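Local coordinates for protein putative N-acetylmuramoyl-L-alanine amidase,autolysin cwp6 (Peptoclostridium difficile, PDB 5J72) that probably hydrolyses the amide link between N-acetylmuramic acid and L-alanine in peptidoglycan with a zinc-dependent amidase domain, held to the cell wall by CWB2 modules, at residues L7-V12 with S16-S21; L28-I33 with D55-V60; Q150-G155 with T179-I184. All coordinates share one frame; numbering follows the deposited sequence.

Interaction 1: L7-V12 with S16-S21; sequences LQRKSV and SKSNAS
Gln8 and Asn19 run side by side and point the same way, their amide planes only 15° apart. With CG anti to its own backbone N (chi1 176°) and the rest of the chain extended, Gln8 carries OE1 back to the neighbouring strand, where it accepts Asn19 N at 2.9 Å in a nearly straight bond. In return Gln8 N donates to Asn19 O, 2.9 Å away, so the side chain of Gln8 stands in for a strand acceptor where the chain leaves the sheet after the antiparallel non-hydrogen-bonded pair Leu7-Ala20. Leu7 CD2 packs on Ala20 CB on the face these two share.

Arg9 reaches over Ser18, its CG 3.8 Å from Ser18 CB, and turns its guanidinium edge to Lys17: NE meets Lys17 O at 2.9 Å, within 3° of the guanidinium plane. Gln8 CD lies over one face of that group, offset toward the rim. Ser18 OG accepts Arg9 N at 3.1 Å and shares a water with Arg9 O. The far ends of Gln8 and Arg9 go to Lys386 O and Leu387 O. Two polar side chains thus take up Asn19 N and Lys17 O while tying this part of the N-terminal domain to the end of helix 375-387.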
loop_
_atom_site.group_PDB
_atom_site.type_symbol
_atom_site.label_atom_id
_atom_site.label_comp_id
_atom_site.label_asym_id
_atom_site.label_seq_id
_atom_site.Cartn_x
_atom_site.Cartn_y
_atom_site.Cartn_z
ATOM N N LEU A 7 -18.222 15.274 -6.231
ATOM C CA LEU A 7 -17.197 14.990 -7.244
ATOM C C LEU A 7 -16.211 13.980 -6.642
ATOM O O LEU A 7 -15.805 14.119 -5.483
ATOM C CB LEU A 7 -16.416 16.274 -7.614
ATOM C CG LEU A 7 -17.330 17.378 -8.223
ATOM C CD1 LEU A 7 -16.389 18.581 -8.659
ATOM C CD2 LEU A 7 -18.167 16.818 -9.403
ATOM N N GLN A 8 -15.842 12.988 -7.419
ATOM C CA GLN A 8 -14.912 11.959 -6.847
ATOM C C GLN A 8 -13.475 12.470 -6.594
ATOM O O GLN A 8 -12.882 12.201 -5.522
ATOM C CB GLN A 8 -14.889 10.772 -7.780
ATOM C CG GLN A 8 -13.864 9.665 -7.326
ATOM C CD GLN A 8 -13.836 8.547 -8.345
ATOM O OE1 GLN A 8 -14.059 8.773 -9.531
ATOM N NE2 GLN A 8 -13.506 7.292 -7.893
ATOM N N ARG A 9 -12.914 13.251 -7.553
ATOM C CA ARG A 9 -11.490 13.695 -7.507
ATOM C C ARG A 9 -11.373 15.169 -7.591
ATOM O O ARG A 9 -12.087 15.773 -8.373
ATOM C CB ARG A 9 -10.719 13.188 -8.758
ATOM C CG ARG A 9 -10.986 11.742 -9.146
ATOM C CD ARG A 9 -9.812 11.088 -9.927
ATOM N NE ARG A 9 -10.277 9.731 -10.301
ATOM C CZ ARG A 9 -10.167 8.634 -9.539
ATOM N NH1 ARG A 9 -10.677 7.484 -9.944
ATOM N NH2 ARG A 9 -9.528 8.681 -8.391
ATOM N N LYS A 10 -10.466 15.784 -6.792
ATOM C CA LYS A 10 -10.262 17.220 -6.845
ATOM C C LYS A 10 -8.866 17.524 -7.437
ATOM O O LYS A 10 -8.517 18.681 -7.685
ATOM C CB LYS A 10 -10.324 17.790 -5.446
ATOM C CG LYS A 10 -11.718 17.555 -4.782
ATOM C CD LYS A 10 -12.832 18.114 -5.698
ATOM C CE LYS A 10 -13.262 19.502 -5.344
ATOM N NZ LYS A 10 -13.210 19.806 -3.848
ATOM N N SER A 11 -8.067 16.478 -7.645
ATOM C CA SER A 11 -6.740 16.609 -8.289
ATOM C C SER A 11 -6.728 15.583 -9.428
ATOM O O SER A 11 -6.984 14.383 -9.177
ATOM C CB SER A 11 -5.637 16.329 -7.270
ATOM O OG SER A 11 -4.365 16.513 -7.861
ATOM N N VAL A 12 -6.491 16.009 -10.677
ATOM C CA VAL A 12 -6.538 15.096 -11.819
ATOM C C VAL A 12 -5.326 15.367 -12.754
ATOM O O VAL A 12 -4.506 16.219 -12.420
ATOM C CB VAL A 12 -7.882 15.290 -12.613
ATOM C CG1 VAL A 12 -9.085 14.966 -11.697
ATOM C CG2 VAL A 12 -8.000 16.720 -13.152
ATOM N N SER A 16 -7.765 11.905 -16.913
ATOM C CA SER A 16 -8.449 11.312 -15.719
ATOM C C SER A 16 -9.934 11.212 -15.922
ATOM O O SER A 16 -10.553 11.943 -16.717
ATOM C CB SER A 16 -8.263 12.181 -14.470
ATOM O OG SER A 16 -6.911 12.249 -14.058
ATOM N N LYS A 17 -10.556 10.324 -15.124
ATOM C CA LYS A 17 -12.019 10.177 -15.108
ATOM C C LYS A 17 -12.437 10.420 -13.664
ATOM O O LYS A 17 -11.701 10.033 -12.762
ATOM C CB LYS A 17 -12.469 8.781 -15.555
ATOM C CG LYS A 17 -12.167 8.585 -17.037
ATOM C CD LYS A 17 -12.297 7.142 -17.391
ATOM C CE LYS A 17 -11.932 6.873 -18.842
ATOM N NZ LYS A 17 -12.566 7.846 -19.791
ATOM N N SER A 18 -13.540 11.093 -13.452
ATOM C CA SER A 18 -13.988 11.342 -12.093
ATOM C C SER A 18 -15.505 11.125 -12.025
ATOM O O SER A 18 -16.265 11.744 -12.790
ATOM C CB SER A 18 -13.636 12.778 -11.671
ATOM O OG SER A 18 -14.176 13.071 -10.383
ATOM N N ASN A 19 -15.976 10.259 -11.104
ATOM C CA ASN A 19 -17.412 10.095 -11.029
ATOM C C ASN A 19 -18.065 11.332 -10.410
ATOM O O ASN A 19 -17.550 11.879 -9.428
ATOM C CB ASN A 19 -17.796 8.854 -10.151
ATOM C CG ASN A 19 -17.274 7.577 -10.724
ATOM O OD1 ASN A 19 -17.209 7.449 -11.951
ATOM N ND2 ASN A 19 -16.908 6.593 -9.910
ATOM N N ALA A 20 -19.217 11.735 -10.936
ATOM C CA ALA A 20 -19.937 12.893 -10.381
ATOM C C ALA A 20 -21.377 12.513 -10.122
ATOM O O ALA A 20 -22.009 11.807 -10.925
ATOM C CB ALA A 20 -19.931 14.064 -11.365
ATOM N N SER A 21 -21.897 13.001 -9.032
ATOM C CA SER A 21 -23.267 12.742 -8.666
ATOM C C SER A 21 -23.885 14.066 -8.171
ATOM O O SER A 21 -23.312 14.702 -7.265
ATOM C CB SER A 21 -23.264 11.674 -7.563
ATOM O OG SER A 21 -24.535 11.564 -6.953
HETATM O O HOH W 1 -14.070 15.788 -10.382
HETATM O O HOH W 2 -10.571 7.012 -12.527
#

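Interaction 2: L28-I33 with D55-V60; sequences LNADSI and DSYEGV
The ring of Tyr57 has Ile33 over one face: the CG2 methyl sits 4.0 Å from the ring centroid and 13° off the normal, a CH-pi contact almost straight above the centre. At the ring edge lie Ala30 O and the carbonyl carbon of Asp31, in the plane, with Ser32 N close to it. Leu28 comes in at a slant, bringing CD1 to 4.1 Å from Tyr57 CE1.

Ile33 and Tyr57 cross at about a right angle. CG1 of Ile33 occupies the place between backbone N and carbonyl carbon (chi1 62°), which turns CG2 to the ring; the extended chain beyond brings CD1 to Tyr57 CB, 3.8 Å away.

Both segments belong to the beta-rich N-terminal domain, where strand 42-51 pairs with 30-39 and with 56-63. The contact bridges the two outer strands of that trio: Ile33 bonds through its backbone to Leu48, and Glu58 to Asn49. The chain turns a corner at Asp31, and the edge of the Tyr57 ring lies against that corner, the ring also meeting that of Tyr50. Just ahead of it, Asp55 and Ser56 face Asn51 in a G1 beta bulge. Ile80, on strand 72-82, packs against Leu28 and Ala30.

At the far end of the ring the phenol oxygen is held from two directions. Tyr57 OH donates to Ala30 O at 2.7 Å, reaching the carbonyl 19° out of its plane. A water donates a hydrogen bond to Tyr57 OH at 2.8 Å and accepts one from Leu28 N, so the hydroxyl is linked to the backbone on both sides of Asn29.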
loop_
_atom_site.group_PDB
_atom_site.type_symbol
_atom_site.label_atom_id
_atom_site.label_comp_id
_atom_site.label_asym_id
_atom_site.label_seq_id
_atom_site.Cartn_x
_atom_site.Cartn_y
_atom_site.Cartn_z
ATOM N N LEU A 28 -37.160 17.339 -11.040
ATOM C CA LEU A 28 -37.007 18.231 -12.201
ATOM C C LEU A 28 -37.699 17.803 -13.460
ATOM O O LEU A 28 -37.783 18.625 -14.385
ATOM C CB LEU A 28 -35.497 18.376 -12.510
ATOM C CG LEU A 28 -34.634 18.854 -11.307
ATOM C CD1 LEU A 28 -33.142 18.980 -11.747
ATOM C CD2 LEU A 28 -35.120 20.220 -10.764
ATOM N N ASN A 29 -38.159 16.579 -13.548
ATOM C CA ASN A 29 -38.790 16.134 -14.793
ATOM C C ASN A 29 -37.770 16.222 -15.940
ATOM O O ASN A 29 -38.033 16.783 -16.995
ATOM C CB ASN A 29 -40.037 16.977 -15.116
ATOM C CG ASN A 29 -40.828 16.394 -16.285
ATOM O OD1 ASN A 29 -40.798 15.180 -16.536
ATOM N ND2 ASN A 29 -41.552 17.207 -17.065
ATOM N N ALA A 30 -36.602 15.651 -15.732
ATOM C CA ALA A 30 -35.564 15.717 -16.764
ATOM C C ALA A 30 -34.694 14.499 -16.629
ATOM O O ALA A 30 -34.277 14.148 -15.522
ATOM C CB ALA A 30 -34.734 16.993 -16.565
ATOM N N ASP A 31 -34.394 13.860 -17.752
ATOM C CA ASP A 31 -33.578 12.674 -17.743
ATOM C C ASP A 31 -32.077 12.922 -17.532
ATOM O O ASP A 31 -31.345 11.985 -17.228
ATOM C CB ASP A 31 -33.709 11.938 -19.074
ATOM C CG ASP A 31 -35.095 11.364 -19.295
ATOM O OD1 ASP A 31 -35.801 11.100 -18.287
ATOM O OD2 ASP A 31 -35.469 11.186 -20.465
ATOM N N SER A 32 -31.607 14.172 -17.705
ATOM C CA SER A 32 -30.170 14.425 -17.525
ATOM C C SER A 32 -29.942 15.885 -17.259
ATOM O O SER A 32 -30.857 16.700 -17.481
ATOM C CB SER A 32 -29.386 14.046 -18.786
ATOM O OG SER A 32 -29.691 14.957 -19.837
ATOM N N ILE A 33 -28.747 16.212 -16.772
ATOM C CA ILE A 33 -28.289 17.602 -16.574
ATOM C C ILE A 33 -26.885 17.670 -17.138
ATOM O O ILE A 33 -26.219 16.647 -17.258
ATOM C CB ILE A 33 -28.250 18.053 -15.113
ATOM C CG1 ILE A 33 -27.244 17.164 -14.323
ATOM C CG2 ILE A 33 -29.706 17.959 -14.508
ATOM C CD1 ILE A 33 -27.202 17.633 -12.850
ATOM N N ASP A 55 -32.331 8.453 -7.123
ATOM C CA ASP A 55 -32.920 9.801 -7.194
ATOM C C ASP A 55 -31.759 10.878 -7.362
ATOM O O ASP A 55 -31.775 11.937 -6.745
ATOM C CB ASP A 55 -33.711 10.089 -5.890
ATOM C CG ASP A 55 -34.350 11.458 -5.914
ATOM O OD1 ASP A 55 -34.307 12.147 -4.872
ATOM O OD2 ASP A 55 -34.865 11.860 -6.981
ATOM N N SER A 56 -30.775 10.558 -8.176
ATOM C CA SER A 56 -29.570 11.419 -8.376
ATOM C C SER A 56 -29.181 11.443 -9.866
ATOM O O SER A 56 -29.529 10.527 -10.583
ATOM C CB SER A 56 -28.382 10.792 -7.654
ATOM O OG SER A 56 -28.229 11.443 -6.414
ATOM N N TYR A 57 -28.456 12.474 -10.299
ATOM C CA TYR A 57 -27.975 12.519 -11.682
ATOM C C TYR A 57 -26.508 12.014 -11.551
ATOM O O TYR A 57 -25.724 12.583 -10.763
ATOM C CB TYR A 57 -28.089 13.964 -12.197
ATOM C CG TYR A 57 -29.546 14.330 -12.440
ATOM C CD1 TYR A 57 -30.340 14.851 -11.414
ATOM C CD2 TYR A 57 -30.129 14.135 -13.681
ATOM C CE1 TYR A 57 -31.679 15.166 -11.632
ATOM C CE2 TYR A 57 -31.461 14.441 -13.908
ATOM C CZ TYR A 57 -32.230 14.949 -12.884
ATOM O OH TYR A 57 -33.563 15.189 -13.128
ATOM N N GLU A 58 -26.145 10.981 -12.304
ATOM C CA GLU A 58 -24.832 10.373 -12.153
ATOM C C GLU A 58 -24.122 10.262 -13.481
ATOM O O GLU A 58 -24.766 10.010 -14.512
ATOM C CB GLU A 58 -25.000 8.908 -11.618
ATOM C CG GLU A 58 -25.655 8.852 -10.223
ATOM C CD GLU A 58 -25.982 7.405 -9.796
ATOM O OE1 GLU A 58 -26.466 7.218 -8.662
ATOM O OE2 GLU A 58 -25.776 6.471 -10.600
ATOM N N GLY A 59 -22.814 10.422 -13.479
ATOM C CA GLY A 59 -22.086 10.268 -14.726
ATOM C C GLY A 59 -20.629 10.422 -14.408
ATOM O O GLY A 59 -20.190 10.413 -13.234
ATOM N N VAL A 60 -19.838 10.609 -15.484
ATOM C CA VAL A 60 -18.403 10.696 -15.318
ATOM C C VAL A 60 -17.827 11.961 -15.962
ATOM O O VAL A 60 -18.238 12.256 -17.074
ATOM C CB VAL A 60 -17.822 9.446 -16.033
ATOM C CG1 VAL A 60 -16.265 9.525 -16.038
ATOM C CG2 VAL A 60 -18.325 8.125 -15.329
HETATM O O HOH W 3 -35.391 15.047 -10.947
#

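Interaction 3: Q150-G155 with T179-I184; sequences QGWKDG and TYDAPI
Trp152 follows directly on helix 140-151 and begins a type I turn closed by Gly155 N to Trp152 O at 3.0 Å, while across from it Asp181, with positive phi, is the C-prime residue of the Schellman motif that ends helix 174-180. The indole lies between these two helix ends. CG of Trp152 is anti to the carbonyl carbon, and the ring reaches toward the backbone of Asp181, Ala182 and Pro183.

Pro183 comes over one face of the indole. Its CD stands 3.7 Å from the centroid of the five-membered ring and 4° off the normal, a CH-pi contact, and its CB rests 3.8 Å from Trp152 CE3, so the pyrrolidine spans both rings. The carbonyl carbon of Ala182 is above the same face, offset toward the rim, 3.7 Å from Trp152 CZ2.

This is the first of the CWB2 modules, with a parallel sheet of order 184-187, 158-163, 207-211, 232-236. The contact joins the exit of one helix to the loop that leads from the next helix into the edge strand 184-187; Pro183 pairs through its backbone with Val160 of the adjoining strand. Pro382, on helix 375-387, packs on Trp152 as well.

Trp152 NE1 donates to Asp181 O at 3.0 Å, with an N-H...O angle of 148°. The approach is from above the carbonyl plane, 62° out of it, rather than along a lone pair. Beside this bond a water donates to Gly151 O and to Asp181 OD1, 3.1 Å from the latter. The side chain of Asp181 comes within about 3 Å of the Asn6 side chain and about 4 Å of a bound calcium ion; Asn6 and Asp154, the latter in the turn, are calcium-binding residues of this protein.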
loop_
_atom_site.group_PDB
_atom_site.type_symbol
_atom_site.label_atom_id
_atom_site.label_comp_id
_atom_site.label_asym_id
_atom_site.label_seq_id
_atom_site.Cartn_x
_atom_site.Cartn_y
_atom_site.Cartn_z
ATOM N N GLN A 150 -9.509 17.709 1.575
ATOM C CA GLN A 150 -9.342 17.234 0.204
ATOM C C GLN A 150 -10.534 16.509 -0.335
ATOM O O GLN A 150 -10.950 16.777 -1.476
ATOM C CB GLN A 150 -8.109 16.271 0.130
ATOM C CG GLN A 150 -7.752 15.843 -1.298
ATOM C CD GLN A 150 -7.284 17.035 -2.143
ATOM O OE1 GLN A 150 -6.810 18.058 -1.609
ATOM N NE2 GLN A 150 -7.360 16.870 -3.478
ATOM N N GLY A 151 -11.137 15.565 0.421
ATOM C CA GLY A 151 -12.229 14.823 -0.212
ATOM C C GLY A 151 -13.626 15.344 0.150
ATOM O O GLY A 151 -14.641 14.920 -0.430
ATOM N N TRP A 152 -13.675 16.279 1.129
ATOM C CA TRP A 152 -14.997 16.793 1.642
ATOM C C TRP A 152 -14.904 18.302 1.763
ATOM O O TRP A 152 -15.274 18.914 2.781
ATOM C CB TRP A 152 -15.278 16.122 3.051
ATOM C CG TRP A 152 -15.486 14.661 2.890
ATOM C CD1 TRP A 152 -16.687 14.008 2.729
ATOM C CD2 TRP A 152 -14.457 13.633 2.830
ATOM N NE1 TRP A 152 -16.468 12.641 2.595
ATOM C CE2 TRP A 152 -15.109 12.391 2.654
ATOM C CE3 TRP A 152 -13.059 13.652 2.898
ATOM C CZ2 TRP A 152 -14.399 11.170 2.568
ATOM C CZ3 TRP A 152 -12.349 12.447 2.795
ATOM C CH2 TRP A 152 -13.021 11.226 2.642
ATOM N N LYS A 153 -14.442 18.953 0.686
ATOM C CA LYS A 153 -14.286 20.415 0.745
ATOM C C LYS A 153 -15.665 21.072 0.922
ATOM O O LYS A 153 -15.810 22.091 1.615
ATOM C CB LYS A 153 -13.635 20.908 -0.565
ATOM C CG LYS A 153 -13.432 22.427 -0.536
ATOM C CD LYS A 153 -12.424 22.763 0.527
ATOM C CE LYS A 153 -12.217 24.253 0.640
ATOM N N ASP A 154 -16.671 20.455 0.341
ATOM C CA ASP A 154 -18.011 21.025 0.434
ATOM C C ASP A 154 -18.750 20.548 1.681
ATOM O O ASP A 154 -19.966 20.789 1.801
ATOM C CB ASP A 154 -18.842 20.620 -0.817
ATOM C CG ASP A 154 -18.902 19.116 -1.036
ATOM O OD1 ASP A 154 -19.898 18.644 -1.567
ATOM O OD2 ASP A 154 -17.952 18.421 -0.656
ATOM N N GLY A 155 -18.073 19.846 2.564
ATOM C CA GLY A 155 -18.713 19.455 3.827
ATOM C C GLY A 155 -19.066 17.981 3.888
ATOM O O GLY A 155 -18.876 17.239 2.927
ATOM N N THR A 179 -18.833 3.685 3.575
ATOM C CA THR A 179 -20.252 3.479 3.336
ATOM C C THR A 179 -21.028 4.794 3.595
ATOM O O THR A 179 -21.987 5.090 2.871
ATOM C CB THR A 179 -20.770 2.377 4.310
ATOM O OG1 THR A 179 -20.120 1.143 3.912
ATOM C CG2 THR A 179 -22.278 2.203 4.218
ATOM N N TYR A 180 -20.607 5.558 4.618
ATOM C CA TYR A 180 -21.225 6.863 4.882
ATOM C C TYR A 180 -20.696 7.965 3.923
ATOM O O TYR A 180 -21.286 9.050 3.863
ATOM C CB TYR A 180 -20.802 7.380 6.253
ATOM C CG TYR A 180 -21.245 6.599 7.473
ATOM C CD1 TYR A 180 -22.456 5.917 7.489
ATOM C CD2 TYR A 180 -20.476 6.586 8.620
ATOM C CE1 TYR A 180 -22.886 5.239 8.633
ATOM C CE2 TYR A 180 -20.898 5.922 9.773
ATOM C CZ TYR A 180 -22.101 5.259 9.766
ATOM O OH TYR A 180 -22.465 4.661 10.933
ATOM N N ASP A 181 -19.578 7.707 3.259
ATOM C CA ASP A 181 -18.858 8.704 2.420
ATOM C C ASP A 181 -18.508 9.859 3.383
ATOM O O ASP A 181 -18.899 11.005 3.216
ATOM C CB ASP A 181 -19.708 9.161 1.205
ATOM C CG ASP A 181 -18.926 10.069 0.237
ATOM O OD1 ASP A 181 -17.649 10.113 0.332
ATOM O OD2 ASP A 181 -19.578 10.732 -0.598
ATOM N N ALA A 182 -17.756 9.509 4.426
ATOM C CA ALA A 182 -17.380 10.434 5.479
ATOM C C ALA A 182 -15.902 10.351 5.809
ATOM O O ALA A 182 -15.303 9.302 5.639
ATOM C CB ALA A 182 -18.128 10.035 6.752
ATOM N N PRO A 183 -15.320 11.444 6.271
ATOM C CA PRO A 183 -13.932 11.394 6.659
ATOM C C PRO A 183 -13.820 10.875 8.131
ATOM O O PRO A 183 -14.822 10.886 8.890
ATOM C CB PRO A 183 -13.492 12.862 6.624
ATOM C CG PRO A 183 -14.760 13.616 7.052
ATOM C CD PRO A 183 -15.901 12.811 6.358
ATOM N N ILE A 184 -12.624 10.470 8.511
ATOM C CA ILE A 184 -12.373 10.073 9.873
ATOM C C ILE A 184 -11.513 11.219 10.465
ATOM O O ILE A 184 -10.466 11.589 9.903
ATOM C CB ILE A 184 -11.577 8.765 9.918
ATOM C CG1 ILE A 184 -12.497 7.597 9.504
ATOM C CG2 ILE A 184 -10.919 8.637 11.339
ATOM C CD1 ILE A 184 -11.776 6.217 9.244
HETATM O O HOH W 4 -17.269 13.099 -0.366
#

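In the fold
From the N terminus, interaction 1 closes first, a tight reversal with three residues between its segments. Interaction 2 follows, closing a longer loop of 21 residues, mostly strand, and interaction 3 closes one of 23 in the first CWB2 module. The three are in series, without nesting or crossing. Interactions 1 and 2 share the N-terminal domain: strands 16-24 and 56-63 are neighbours, joined by a probable hydrogen bond from Ala20 N to Gly59 O. Interaction 1 also touches interaction 3, between the N-terminal domain and the first CWB2 module, where Lys10 packs on Gln150 and Lys153. Interactions 2 and 3 do not touch, their nearest atoms being about 10 Å apart.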